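Local structure of polyprenyl synthetase (Nonlabens dokdonensis, 6KD7) at residues L48-M53 and E192-Y197; G198-L203 and T295-K300; Q206-Y211 and Q321-K326; K300-L305 and K313-F318. The protein probably acts as a magnesium-dependent prenyltransferase, a geranylgeranyl pyrophosphate synthase that builds isoprenoid diphosphate chains. All blocks are in the same frame, centred on the assembly; numbering follows the deposited sequence.

From the N terminus, the first segment in contact lies on helix 42-54, and contact 1 closes a long, mostly helical loop by bringing it against the start of helix 188-215. That helix then serves two more contacts in turn: residues 198-203 pack on helix 283-303 in contact 2, and residues 206-211 meet the end of helix 309-322 in contact 3. Contacts 2 and 3 cross along the chain, and they touch where Leu201 and Thr295 pack on Met323. Contact 4 begins at Lys300, where contact 2 ends, and closes the short turn between the last two helices, nested inside contact 3. Together they tie an early helix and the C-terminal pair to one long helix.

Contact 1: residues L48-M53 and E192-Y197; sequences LMSAEM and ELIYDY
No ring takes part where Ser50 and Met53 meet Ile194, a hydroxyl and a thioether methyl against an isoleucine methyl: the ring of Tyr195 has Asp196 OD1 at its edge, in plane, and packs on Val171 and Gln178 of helix 158-183, while the ring of Tyr197 packs on Leu177 and Leu315 instead. The setting is the all-helical bundle of the isoprenoid synthase fold, in which helix 42-54 here comes beside the long helix 188-215. The backbones are well separated, with Ser50 CA and Ile194 CA 8.1 Å apart, and the isoleucine side chain spans nearly half of the distance. Ile194 CG1 lies anti to the backbone N (chi1 -155°), and the second torsion keeps the chain extended, which carries CD1 straight across; CG2 is left wedged between the backbone N and the carbonyl carbon. From the other helix Met53 reaches toward the isoleucine, the two meeting tip to tip at 3.6 Å between Met53 CE and Ile194 CD1, with the methionine bent at its last torsion. Met53 also packs on Met1, Ile307 and Leu315, and so belongs to a wider apolar cluster. Ser50 is the polar member of a buried contact, and its hydroxyl is satisfied by a hydrogen bond to the carbonyl oxygen of Leu177 in helix 158-183. The serine thus has a partner in a third helix while the same oxygen is also pressed by the isoleucine methyl. The packing here is tight: the same Ile194 CD1 lies 3.1 Å from Ser50 OG.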
loop_
_atom_site.group_PDB
_atom_site.type_symbol
_atom_site.label_atom_id
_atom_site.label_comp_id
_atom_site.label_asym_id
_atom_site.label_seq_id
_atom_site.Cartn_x
_atom_site.Cartn_y
_atom_site.Cartn_z
ATOM N N LEU A 48 46.600 10.066 9.173
ATOM C CA LEU A 48 47.523 11.218 9.383
ATOM C C LEU A 48 48.409 10.973 10.614
ATOM O O LEU A 48 49.630 11.156 10.527
ATOM C CB LEU A 48 46.730 12.505 9.533
ATOM C CG LEU A 48 45.779 12.813 8.401
ATOM C CD1 LEU A 48 45.049 14.112 8.680
ATOM C CD2 LEU A 48 46.486 12.879 7.061
ATOM N N MET A 49 47.850 10.488 11.704
ATOM C CA MET A 49 48.625 10.251 12.930
ATOM C C MET A 49 49.691 9.197 12.633
ATOM O O MET A 49 50.836 9.380 13.080
ATOM C CB MET A 49 47.733 9.770 14.082
ATOM C CG MET A 49 46.844 10.877 14.686
ATOM S SD MET A 49 45.463 10.170 15.638
ATOM C CE MET A 49 46.401 9.490 16.993
ATOM N N SER A 50 49.316 8.106 11.962
ATOM C CA SER A 50 50.212 6.968 11.623
ATOM C C SER A 50 51.379 7.497 10.781
ATOM O O SER A 50 52.532 7.220 11.096
ATOM C CB SER A 50 49.483 5.904 10.867
ATOM O OG SER A 50 50.243 4.710 10.806
ATOM N N ALA A 51 51.056 8.240 9.740
ATOM C CA ALA A 51 52.023 8.867 8.848
ATOM C C ALA A 51 53.031 9.653 9.715
ATOM O O ALA A 51 54.195 9.297 9.684
ATOM C CB ALA A 51 51.303 9.721 7.849
ATOM N N GLU A 52 52.589 10.629 10.503
ATOM C CA GLU A 52 53.487 11.506 11.304
ATOM C C GLU A 52 54.384 10.671 12.233
ATOM O O GLU A 52 55.606 10.792 12.125
ATOM C CB GLU A 52 52.675 12.512 12.095
ATOM C CG GLU A 52 52.145 13.603 11.216
ATOM C CD GLU A 52 51.419 14.690 11.997
ATOM O OE1 GLU A 52 51.016 14.414 13.167
ATOM O OE2 GLU A 52 51.249 15.791 11.426
ATOM N N MET A 53 53.797 9.819 13.055
ATOM C CA MET A 53 54.515 8.930 13.978
ATOM C C MET A 53 55.640 8.183 13.276
ATOM O O MET A 53 56.530 7.734 13.990
ATOM C CB MET A 53 53.604 7.844 14.530
ATOM C CG MET A 53 52.643 8.350 15.573
ATOM S SD MET A 53 51.331 7.131 16.036
ATOM C CE MET A 53 51.877 5.643 15.188
ATOM N N GLU A 192 51.735 -4.443 9.791
ATOM C CA GLU A 192 50.814 -5.375 10.467
ATOM C C GLU A 192 50.731 -5.056 11.964
ATOM O O GLU A 192 49.696 -5.340 12.546
ATOM C CB GLU A 192 51.132 -6.814 10.074
ATOM C CG GLU A 192 51.122 -6.996 8.568
ATOM C CD GLU A 192 51.098 -8.423 8.061
ATOM O OE1 GLU A 192 50.646 -8.626 6.931
ATOM O OE2 GLU A 192 51.521 -9.316 8.798
ATOM N N LEU A 193 51.789 -4.515 12.570
ATOM C CA LEU A 193 51.724 -4.290 14.029
ATOM C C LEU A 193 50.746 -3.122 14.232
ATOM O O LEU A 193 49.919 -3.182 15.159
ATOM C CB LEU A 193 53.112 -4.015 14.622
ATOM C CG LEU A 193 54.017 -5.245 14.815
ATOM C CD1 LEU A 193 55.346 -4.819 15.426
ATOM C CD2 LEU A 193 53.397 -6.300 15.700
ATOM N N ILE A 194 50.876 -2.049 13.459
ATOM C CA ILE A 194 49.929 -0.915 13.654
ATOM C C ILE A 194 48.503 -1.356 13.282
ATOM O O ILE A 194 47.581 -0.934 13.959
ATOM C CB ILE A 194 50.405 0.409 13.035
ATOM C CG1 ILE A 194 49.764 1.595 13.759
ATOM C CG2 ILE A 194 50.187 0.434 11.535
ATOM C CD1 ILE A 194 50.299 2.932 13.362
ATOM N N TYR A 195 48.358 -2.180 12.244
ATOM C CA TYR A 195 47.051 -2.759 11.854
ATOM C C TYR A 195 46.418 -3.427 13.062
ATOM O O TYR A 195 45.269 -3.122 13.377
ATOM C CB TYR A 195 47.167 -3.771 10.717
ATOM C CG TYR A 195 45.866 -4.369 10.242
ATOM C CD1 TYR A 195 45.122 -3.767 9.240
ATOM C CD2 TYR A 195 45.418 -5.571 10.742
ATOM C CE1 TYR A 195 43.955 -4.342 8.749
ATOM C CE2 TYR A 195 44.249 -6.151 10.274
ATOM C CZ TYR A 195 43.490 -5.514 9.304
ATOM O OH TYR A 195 42.340 -6.090 8.841
ATOM N N ASP A 196 47.162 -4.298 13.713
ATOM C CA ASP A 196 46.698 -5.069 14.889
ATOM C C ASP A 196 46.226 -4.132 16.007
ATOM O O ASP A 196 45.231 -4.467 16.688
ATOM C CB ASP A 196 47.805 -5.982 15.403
ATOM C CG ASP A 196 48.113 -7.153 14.488
ATOM O OD1 ASP A 196 47.388 -7.339 13.467
ATOM O OD2 ASP A 196 49.062 -7.897 14.819
ATOM N N TYR A 197 46.972 -3.065 16.272
ATOM C CA TYR A 197 46.542 -2.040 17.237
ATOM C C TYR A 197 45.121 -1.602 16.833
ATOM O O TYR A 197 44.237 -1.554 17.706
ATOM C CB TYR A 197 47.519 -0.856 17.243
ATOM C CG TYR A 197 46.959 0.428 17.780
ATOM C CD1 TYR A 197 46.459 0.520 19.067
ATOM C CD2 TYR A 197 46.936 1.555 16.998
ATOM C CE1 TYR A 197 45.964 1.719 19.572
ATOM C CE2 TYR A 197 46.402 2.737 17.469
ATOM C CZ TYR A 197 45.893 2.809 18.751
ATOM O OH TYR A 197 45.354 3.983 19.172
#

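Contact 2: residues G198-L203 and T295-K300; sequences GINLGL and TQKALK
Helices 198-203 and 295-300 run nearly antiparallel, their short axes 8.0 Å apart at closest approach and at 157° to each other. Asn200 CA comes within 5.2 Å of Ala298 CA, a nearness consistent with the small alanine at the crossing. The methyl of Ala298 points at the partner helix and lies 4.0 Å from Asn200 CB and 4.1 Å from the backbone N of Leu201. Beyond CB the asparagine turns its carboxamide toward Lys297, with CG beside its own backbone N (chi1 -76°). Lys297 CB stands over the flat amide, 3.7 Å from Asn200 CG and almost as near to its oxygen and nitrogen. The extended lysine chain crosses the asparagine at about a right angle, passing Asn200 ND2 at 3.7 Å from Lys297 CD, and its amine end then departs from the asparagine. In the helical bundle of the FPP/GGPP synthase family this sets helix 283-303 alongside helix 188-215, whose Leu201 lies about 11 Å from the bound pyrophosphate by its side chain. Asn200 OD1 accepts a hydrogen bond from Asn301 ND2, one turn further along the opposite helix. Were a leucine to replace Asn200, the amide of Asn301 would probably be left without this acceptor. Leu201, pointing off to one flank, packs on Ser319, Leu322 and Met323 near the chain's end.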
loop_
_atom_site.group_PDB
_atom_site.type_symbol
_atom_site.label_atom_id
_atom_site.label_comp_id
_atom_site.label_asym_id
_atom_site.label_seq_id
_atom_site.Cartn_x
_atom_site.Cartn_y
_atom_site.Cartn_z
ATOM N N GLY A 198 44.962 -1.174 15.583
ATOM C CA GLY A 198 43.669 -0.725 15.010
ATOM C C GLY A 198 42.571 -1.788 15.220
ATOM O O GLY A 198 41.499 -1.428 15.647
ATOM N N ILE A 199 42.861 -3.060 15.037
ATOM C CA ILE A 199 41.862 -4.120 15.288
ATOM C C ILE A 199 41.425 -4.054 16.750
ATOM O O ILE A 199 40.221 -4.035 16.987
ATOM C CB ILE A 199 42.376 -5.493 14.863
ATOM C CG1 ILE A 199 42.595 -5.563 13.352
ATOM C CG2 ILE A 199 41.443 -6.605 15.322
ATOM C CD1 ILE A 199 41.357 -5.340 12.506
ATOM N N ASN A 200 42.349 -4.025 17.697
ATOM C CA ASN A 200 41.981 -4.094 19.136
ATOM C C ASN A 200 41.269 -2.783 19.484
ATOM O O ASN A 200 40.257 -2.791 20.178
ATOM C CB ASN A 200 43.207 -4.363 20.016
ATOM C CG ASN A 200 43.674 -5.805 19.971
ATOM O OD1 ASN A 200 44.875 -6.125 19.790
ATOM N ND2 ASN A 200 42.726 -6.684 20.201
ATOM N N LEU A 201 41.730 -1.670 18.956
ATOM C CA LEU A 201 41.079 -0.393 19.269
ATOM C C LEU A 201 39.634 -0.444 18.738
ATOM O O LEU A 201 38.742 0.157 19.355
ATOM C CB LEU A 201 41.869 0.745 18.617
ATOM C CG LEU A 201 41.370 2.150 18.918
ATOM C CD1 LEU A 201 41.711 2.589 20.335
ATOM C CD2 LEU A 201 41.934 3.147 17.927
ATOM N N GLY A 202 39.465 -0.973 17.533
ATOM C CA GLY A 202 38.184 -0.913 16.802
ATOM C C GLY A 202 37.183 -1.820 17.506
ATOM O O GLY A 202 36.038 -1.413 17.674
ATOM N N LEU A 203 37.649 -2.962 17.982
ATOM C CA LEU A 203 36.808 -3.892 18.752
ATOM C C LEU A 203 36.388 -3.253 20.084
ATOM O O LEU A 203 35.211 -3.332 20.443
ATOM C CB LEU A 203 37.561 -5.206 18.926
ATOM C CG LEU A 203 37.624 -6.107 17.692
ATOM C CD1 LEU A 203 38.571 -7.288 17.945
ATOM C CD2 LEU A 203 36.241 -6.633 17.301
ATOM N N THR A 295 40.927 -2.699 25.219
ATOM C CA THR A 295 41.696 -1.442 25.369
ATOM C C THR A 295 43.110 -1.771 25.851
ATOM O O THR A 295 44.043 -1.228 25.288
ATOM C CB THR A 295 41.005 -0.472 26.326
ATOM O OG1 THR A 295 39.684 -0.254 25.846
ATOM C CG2 THR A 295 41.722 0.854 26.417
ATOM N N GLN A 296 43.241 -2.676 26.816
ATOM C CA GLN A 296 44.573 -3.057 27.343
ATOM C C GLN A 296 45.381 -3.702 26.218
ATOM O O GLN A 296 46.525 -3.308 26.032
ATOM C CB GLN A 296 44.429 -3.970 28.559
ATOM C CG GLN A 296 43.968 -3.239 29.812
ATOM C CD GLN A 296 44.739 -1.975 30.106
ATOM O OE1 GLN A 296 45.956 -1.929 30.001
ATOM N NE2 GLN A 296 44.032 -0.930 30.491
ATOM N N LYS A 297 44.750 -4.561 25.425
ATOM C CA LYS A 297 45.448 -5.235 24.306
ATOM C C LYS A 297 45.972 -4.160 23.352
ATOM O O LYS A 297 47.097 -4.291 22.892
ATOM C CB LYS A 297 44.473 -6.150 23.563
ATOM C CG LYS A 297 44.023 -7.386 24.322
ATOM C CD LYS A 297 43.344 -8.392 23.434
ATOM C CE LYS A 297 43.036 -9.703 24.118
ATOM N NZ LYS A 297 42.933 -10.803 23.133
ATOM N N ALA A 298 45.170 -3.128 23.104
ATOM C CA ALA A 298 45.561 -2.012 22.217
ATOM C C ALA A 298 46.742 -1.248 22.826
ATOM O O ALA A 298 47.630 -0.871 22.074
ATOM C CB ALA A 298 44.388 -1.104 21.995
ATOM N N LEU A 299 46.721 -1.022 24.140
ATOM C CA LEU A 299 47.818 -0.290 24.831
ATOM C C LEU A 299 49.129 -1.081 24.722
ATOM O O LEU A 299 50.135 -0.469 24.416
ATOM C CB LEU A 299 47.414 -0.048 26.284
ATOM C CG LEU A 299 46.260 0.925 26.492
ATOM C CD1 LEU A 299 46.245 1.443 27.914
ATOM C CD2 LEU A 299 46.332 2.079 25.518
ATOM N N LYS A 300 49.091 -2.391 24.949
ATOM C CA LYS A 300 50.267 -3.280 24.745
ATOM C C LYS A 300 50.727 -3.224 23.297
ATOM O O LYS A 300 51.969 -3.187 23.084
ATOM C CB LYS A 300 50.031 -4.714 25.223
ATOM C CG LYS A 300 49.865 -4.751 26.731
ATOM C CD LYS A 300 49.752 -6.099 27.393
ATOM C CE LYS A 300 49.178 -5.953 28.796
ATOM N NZ LYS A 300 49.428 -7.159 29.623
#

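Contact 3: residues Q206-Y211 and Q321-K326; sequences QLMDDY and QLMGRK
Met208 and the backbone around Met323 form the dense part of this contact. The methionine leaves its helix with CG anti to the backbone N (chi1 -174°), stays extended through the next bond and bends at the last, which lays its sulfur against the chain where helix 309-322 ends. Met208 SD lies 3.7 Å from Met323 CA and equally near the carbonyl carbon of that residue. The terminal methyl goes further, with Met208 CE 3.5 Å from the carbonyl oxygen of Leu322. The two sulfurs are in looser touch, Met208 SD and Met323 SD being 4.3 Å apart, and Met323 packs instead on Leu201, Ala204 and Thr295. Toward the solvent the contact thins out: Gly324 is exposed and brushes only its backbone N past the sulfur, and Arg325 heads off to a salt bridge with Glu292. The helix closes here in a Schellman motif, with Gly324 as the C-prime residue at positive phi (58°), Arg325 N bonding to Leu320 O and Gly324 N to Gln321 O. Next along the helix from Met208, Asp209 and Asp210 begin the second aspartate-rich DDxxD sequence characteristic of trans-prenyltransferases.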
loop_
_atom_site.group_PDB
_atom_site.type_symbol
_atom_site.label_atom_id
_atom_site.label_comp_id
_atom_site.label_asym_id
_atom_site.label_seq_id
_atom_site.Cartn_x
_atom_site.Cartn_y
_atom_site.Cartn_z
ATOM N N GLN A 206 33.690 -0.581 19.303
ATOM C CA GLN A 206 32.386 -1.133 18.888
ATOM C C GLN A 206 31.715 -1.756 20.111
ATOM O O GLN A 206 30.499 -1.561 20.260
ATOM C CB GLN A 206 32.552 -2.156 17.783
ATOM C CG GLN A 206 31.241 -2.781 17.367
ATOM C CD GLN A 206 30.183 -1.779 16.980
ATOM O OE1 GLN A 206 29.035 -1.910 17.391
ATOM N NE2 GLN A 206 30.556 -0.797 16.185
ATOM N N LEU A 207 32.459 -2.474 20.946
ATOM C CA LEU A 207 31.896 -3.009 22.210
ATOM C C LEU A 207 31.385 -1.858 23.075
ATOM O O LEU A 207 30.303 -2.028 23.705
ATOM C CB LEU A 207 32.880 -3.925 22.917
ATOM C CG LEU A 207 33.117 -5.224 22.153
ATOM C CD1 LEU A 207 34.178 -6.051 22.832
ATOM C CD2 LEU A 207 31.842 -6.042 22.036
ATOM N N MET A 208 32.073 -0.718 23.044
ATOM C CA MET A 208 31.621 0.496 23.766
ATOM C C MET A 208 30.306 0.985 23.147
ATOM O O MET A 208 29.415 1.321 23.897
ATOM C CB MET A 208 32.661 1.614 23.686
ATOM C CG MET A 208 32.315 2.817 24.532
ATOM S SD MET A 208 33.525 4.154 24.445
ATOM C CE MET A 208 33.120 4.924 22.883
ATOM N N ASP A 209 30.207 1.001 21.819
ATOM C CA ASP A 209 28.962 1.420 21.141
ATOM C C ASP A 209 27.827 0.448 21.564
ATOM O O ASP A 209 26.750 0.906 21.933
ATOM C CB ASP A 209 29.235 1.554 19.650
ATOM C CG ASP A 209 27.950 1.790 18.883
ATOM O OD1 ASP A 209 27.261 0.785 18.553
ATOM O OD2 ASP A 209 27.608 2.975 18.663
ATOM N N ASP A 210 28.077 -0.858 21.637
ATOM C CA ASP A 210 27.054 -1.829 22.072
ATOM C C ASP A 210 26.585 -1.421 23.472
ATOM O O ASP A 210 25.402 -1.508 23.728
ATOM C CB ASP A 210 27.594 -3.258 22.072
ATOM C CG ASP A 210 27.770 -3.885 20.702
ATOM O OD1 ASP A 210 27.473 -3.197 19.684
ATOM O OD2 ASP A 210 28.153 -5.072 20.670
ATOM N N TYR A 211 27.508 -1.030 24.356
ATOM C CA TYR A 211 27.215 -0.741 25.773
ATOM C C TYR A 211 26.369 0.526 25.867
ATOM O O TYR A 211 25.362 0.558 26.606
ATOM C CB TYR A 211 28.502 -0.593 26.593
ATOM C CG TYR A 211 28.232 -0.286 28.042
ATOM C CD1 TYR A 211 28.060 1.018 28.471
ATOM C CD2 TYR A 211 28.041 -1.314 28.944
ATOM C CE1 TYR A 211 27.755 1.291 29.788
ATOM C CE2 TYR A 211 27.739 -1.062 30.268
ATOM C CZ TYR A 211 27.601 0.247 30.681
ATOM O OH TYR A 211 27.296 0.474 31.980
ATOM N N GLN A 321 41.150 8.432 25.647
ATOM C CA GLN A 321 40.098 9.452 25.442
ATOM C C GLN A 321 38.964 8.878 24.578
ATOM O O GLN A 321 37.815 9.152 24.894
ATOM C CB GLN A 321 40.713 10.685 24.789
ATOM C CG GLN A 321 39.716 11.806 24.555
ATOM C CD GLN A 321 40.183 12.801 23.521
ATOM O OE1 GLN A 321 41.225 13.434 23.663
ATOM N NE2 GLN A 321 39.400 12.952 22.463
ATOM N N LEU A 322 39.285 8.078 23.561
ATOM C CA LEU A 322 38.283 7.548 22.595
ATOM C C LEU A 322 37.295 6.676 23.371
ATOM O O LEU A 322 36.106 6.773 23.094
ATOM C CB LEU A 322 38.974 6.716 21.507
ATOM C CG LEU A 322 38.061 6.185 20.399
ATOM C CD1 LEU A 322 37.486 7.316 19.559
ATOM C CD2 LEU A 322 38.801 5.188 19.523
ATOM N N MET A 323 37.787 5.954 24.373
ATOM C CA MET A 323 37.011 4.965 25.165
ATOM C C MET A 323 36.354 5.638 26.375
ATOM O O MET A 323 35.989 4.936 27.307
ATOM C CB MET A 323 37.936 3.845 25.639
ATOM C CG MET A 323 37.610 2.489 25.056
ATOM S SD MET A 323 37.281 2.481 23.296
ATOM C CE MET A 323 38.940 2.554 22.637
ATOM N N GLY A 324 36.235 6.961 26.332
ATOM C CA GLY A 324 35.652 7.810 27.394
ATOM C C GLY A 324 36.334 7.684 28.759
ATOM O O GLY A 324 35.636 7.909 29.765
ATOM N N ARG A 325 37.635 7.353 28.810
ATOM C CA ARG A 325 38.498 7.338 30.034
ATOM C C ARG A 325 39.405 8.590 30.042
ATOM O O ARG A 325 39.342 9.412 29.094
ATOM C CB ARG A 325 39.309 6.035 30.111
ATOM C CG ARG A 325 38.481 4.775 30.324
ATOM C CD ARG A 325 39.229 3.485 30.008
ATOM N NE ARG A 325 40.330 3.171 30.936
ATOM C CZ ARG A 325 41.062 2.033 30.976
ATOM N NH1 ARG A 325 40.849 1.032 30.134
ATOM N NH2 ARG A 325 42.032 1.904 31.869
ATOM N N LYS A 326 40.213 8.739 31.089
ATOM C CA LYS A 326 41.067 9.950 31.186
ATOM C C LYS A 326 42.540 9.557 31.081
ATOM O O LYS A 326 42.867 8.389 31.337
ATOM C CB LYS A 326 40.722 10.790 32.419
ATOM C CG LYS A 326 41.041 12.272 32.280
ATOM C CD LYS A 326 40.191 13.162 33.161
ATOM C CE LYS A 326 38.756 13.261 32.692
ATOM N NZ LYS A 326 38.017 14.321 33.416
#

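Contact 4: residues K300-L305 and K313-F318; sequences KNIEEL and KQLTDF
Ile302 meets Leu315 and Thr316 through a first torsion (chi1 -64°) that puts CG1 beside its own backbone N and CG2 anti to it, so that both branches face the partner helix. A nearly extended second torsion then brings CD1 up to the backbone of that helix, to 3.7 Å from the carbonyl oxygen of Leu315. The same methyl rests 4.0 Å from Leu315 CB, while the shorter branch lies beside the threonine, Ile302 CG2 to Thr316 OG1 being 3.8 Å. That hydroxyl is hydrogen-bonded to the backbone O of Lys312 in its own helix, and the Leu315 carbonyl is bonded by Ser319 OG, so both polar atoms beside the isoleucine are satisfied. Leu315 itself sits off the usual staggered positions (chi1 -143°), and its CD2 receives Leu305 CD1 at 3.9 Å, the two leucines crossing at about a right angle. With an alanine at Ile302, Leu315 O and Thr316 OG1 would probably lose the methyls packed against them, leaving a gap between the helices. The segments belong to an alpha-alpha hairpin made by helices 283-303 and 309-322. Tyr197 of helix 188-215 packs on Ile302 and Leu315, and Met49 and Met53 of helix 42-54 lie on Leu315.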
loop_
_atom_site.group_PDB
_atom_site.type_symbol
_atom_site.label_atom_id
_atom_site.label_comp_id
_atom_site.label_asym_id
_atom_site.label_seq_id
_atom_site.Cartn_x
_atom_site.Cartn_y
_atom_site.Cartn_z
ATOM N N LYS A 300 49.091 -2.391 24.949
ATOM C CA LYS A 300 50.267 -3.280 24.745
ATOM C C LYS A 300 50.727 -3.224 23.297
ATOM O O LYS A 300 51.969 -3.187 23.084
ATOM C CB LYS A 300 50.031 -4.714 25.223
ATOM C CG LYS A 300 49.865 -4.751 26.731
ATOM C CD LYS A 300 49.752 -6.099 27.393
ATOM C CE LYS A 300 49.178 -5.953 28.796
ATOM N NZ LYS A 300 49.428 -7.159 29.623
ATOM N N ASN A 301 49.814 -3.201 22.326
ATOM C CA ASN A 301 50.243 -3.070 20.912
ATOM C C ASN A 301 51.035 -1.755 20.784
ATOM O O ASN A 301 52.020 -1.710 20.015
ATOM C CB ASN A 301 49.096 -3.050 19.880
ATOM C CG ASN A 301 48.175 -4.261 19.869
ATOM O OD1 ASN A 301 48.567 -5.410 20.040
ATOM N ND2 ASN A 301 46.916 -4.018 19.623
ATOM N N ILE A 302 50.589 -0.676 21.425
ATOM C CA ILE A 302 51.263 0.643 21.267
ATOM C C ILE A 302 52.712 0.524 21.784
ATOM O O ILE A 302 53.616 1.013 21.092
ATOM C CB ILE A 302 50.495 1.795 21.933
ATOM C CG1 ILE A 302 49.136 2.015 21.270
ATOM C CG2 ILE A 302 51.311 3.090 21.904
ATOM C CD1 ILE A 302 48.189 2.906 22.095
ATOM N N GLU A 303 52.913 -0.162 22.903
ATOM C CA GLU A 303 54.233 -0.322 23.554
ATOM C C GLU A 303 55.187 -0.978 22.546
ATOM O O GLU A 303 56.364 -0.704 22.640
ATOM C CB GLU A 303 54.152 -1.169 24.826
ATOM C CG GLU A 303 53.640 -0.425 26.047
ATOM C CD GLU A 303 53.061 -1.292 27.178
ATOM O OE1 GLU A 303 53.376 -2.517 27.246
ATOM O OE2 GLU A 303 52.255 -0.745 27.987
ATOM N N GLU A 304 54.692 -1.821 21.640
ATOM C CA GLU A 304 55.583 -2.575 20.718
ATOM C C GLU A 304 55.795 -1.896 19.365
ATOM O O GLU A 304 56.550 -2.435 18.566
ATOM C CB GLU A 304 55.051 -3.991 20.541
ATOM C CG GLU A 304 55.042 -4.765 21.837
ATOM C CD GLU A 304 54.334 -6.101 21.742
ATOM O OE1 GLU A 304 54.047 -6.533 20.609
ATOM O OE2 GLU A 304 54.065 -6.693 22.798
ATOM N N LEU A 305 55.157 -0.762 19.122
ATOM C CA LEU A 305 55.329 -0.085 17.818
ATOM C C LEU A 305 56.724 0.536 17.728
ATOM O O LEU A 305 57.267 0.933 18.756
ATOM C CB LEU A 305 54.247 0.985 17.688
ATOM C CG LEU A 305 52.828 0.451 17.524
ATOM C CD1 LEU A 305 51.828 1.578 17.622
ATOM C CD2 LEU A 305 52.683 -0.279 16.205
ATOM N N LYS A 313 52.889 7.856 23.903
ATOM C CA LYS A 313 52.125 8.580 24.948
ATOM C C LYS A 313 50.916 9.255 24.303
ATOM O O LYS A 313 49.826 9.146 24.844
ATOM C CB LYS A 313 53.000 9.640 25.618
ATOM C CG LYS A 313 52.361 10.327 26.815
ATOM C CD LYS A 313 52.591 11.818 26.868
ATOM C CE LYS A 313 52.092 12.432 28.159
ATOM N NZ LYS A 313 52.390 13.880 28.246
ATOM N N GLN A 314 51.125 9.902 23.163
ATOM C CA GLN A 314 50.032 10.587 22.436
ATOM C C GLN A 314 48.991 9.522 22.047
ATOM O O GLN A 314 47.814 9.719 22.340
ATOM C CB GLN A 314 50.573 11.402 21.273
ATOM C CG GLN A 314 51.133 12.735 21.755
ATOM C CD GLN A 314 51.966 13.453 20.722
ATOM O OE1 GLN A 314 51.581 13.566 19.558
ATOM N NE2 GLN A 314 53.115 13.955 21.158
ATOM N N LEU A 315 49.428 8.398 21.494
ATOM C CA LEU A 315 48.521 7.347 20.988
ATOM C C LEU A 315 47.813 6.716 22.179
ATOM O O LEU A 315 46.664 6.317 22.010
ATOM C CB LEU A 315 49.324 6.287 20.247
ATOM C CG LEU A 315 48.679 5.686 19.013
ATOM C CD1 LEU A 315 48.170 6.772 18.078
ATOM C CD2 LEU A 315 49.695 4.785 18.300
ATOM N N THR A 316 48.508 6.575 23.308
ATOM C CA THR A 316 47.962 5.893 24.499
ATOM C C THR A 316 46.833 6.768 25.051
ATOM O O THR A 316 45.766 6.227 25.355
ATOM C CB THR A 316 49.024 5.586 25.556
ATOM O OG1 THR A 316 49.851 4.526 25.093
ATOM C CG2 THR A 316 48.425 5.129 26.870
ATOM N N ASP A 317 47.068 8.067 25.107
ATOM C CA ASP A 317 46.091 9.070 25.574
ATOM C C ASP A 317 44.924 9.123 24.602
ATOM O O ASP A 317 43.803 9.338 25.057
ATOM C CB ASP A 317 46.690 10.479 25.665
ATOM C CG ASP A 317 47.637 10.620 26.857
ATOM O OD1 ASP A 317 47.633 9.676 27.737
ATOM O OD2 ASP A 317 48.401 11.653 26.895
ATOM N N PHE A 318 45.186 9.085 23.304
ATOM C CA PHE A 318 44.105 9.170 22.292
ATOM C C PHE A 318 43.168 7.953 22.456
ATOM O O PHE A 318 41.972 8.122 22.472
ATOM C CB PHE A 318 44.696 9.293 20.901
ATOM C CG PHE A 318 43.730 8.933 19.812
ATOM C CD1 PHE A 318 43.588 7.619 19.417
ATOM C CD2 PHE A 318 42.992 9.911 19.176
ATOM C CE1 PHE A 318 42.723 7.293 18.395
ATOM C CE2 PHE A 318 42.094 9.571 18.186
ATOM C CZ PHE A 318 41.968 8.264 17.801
#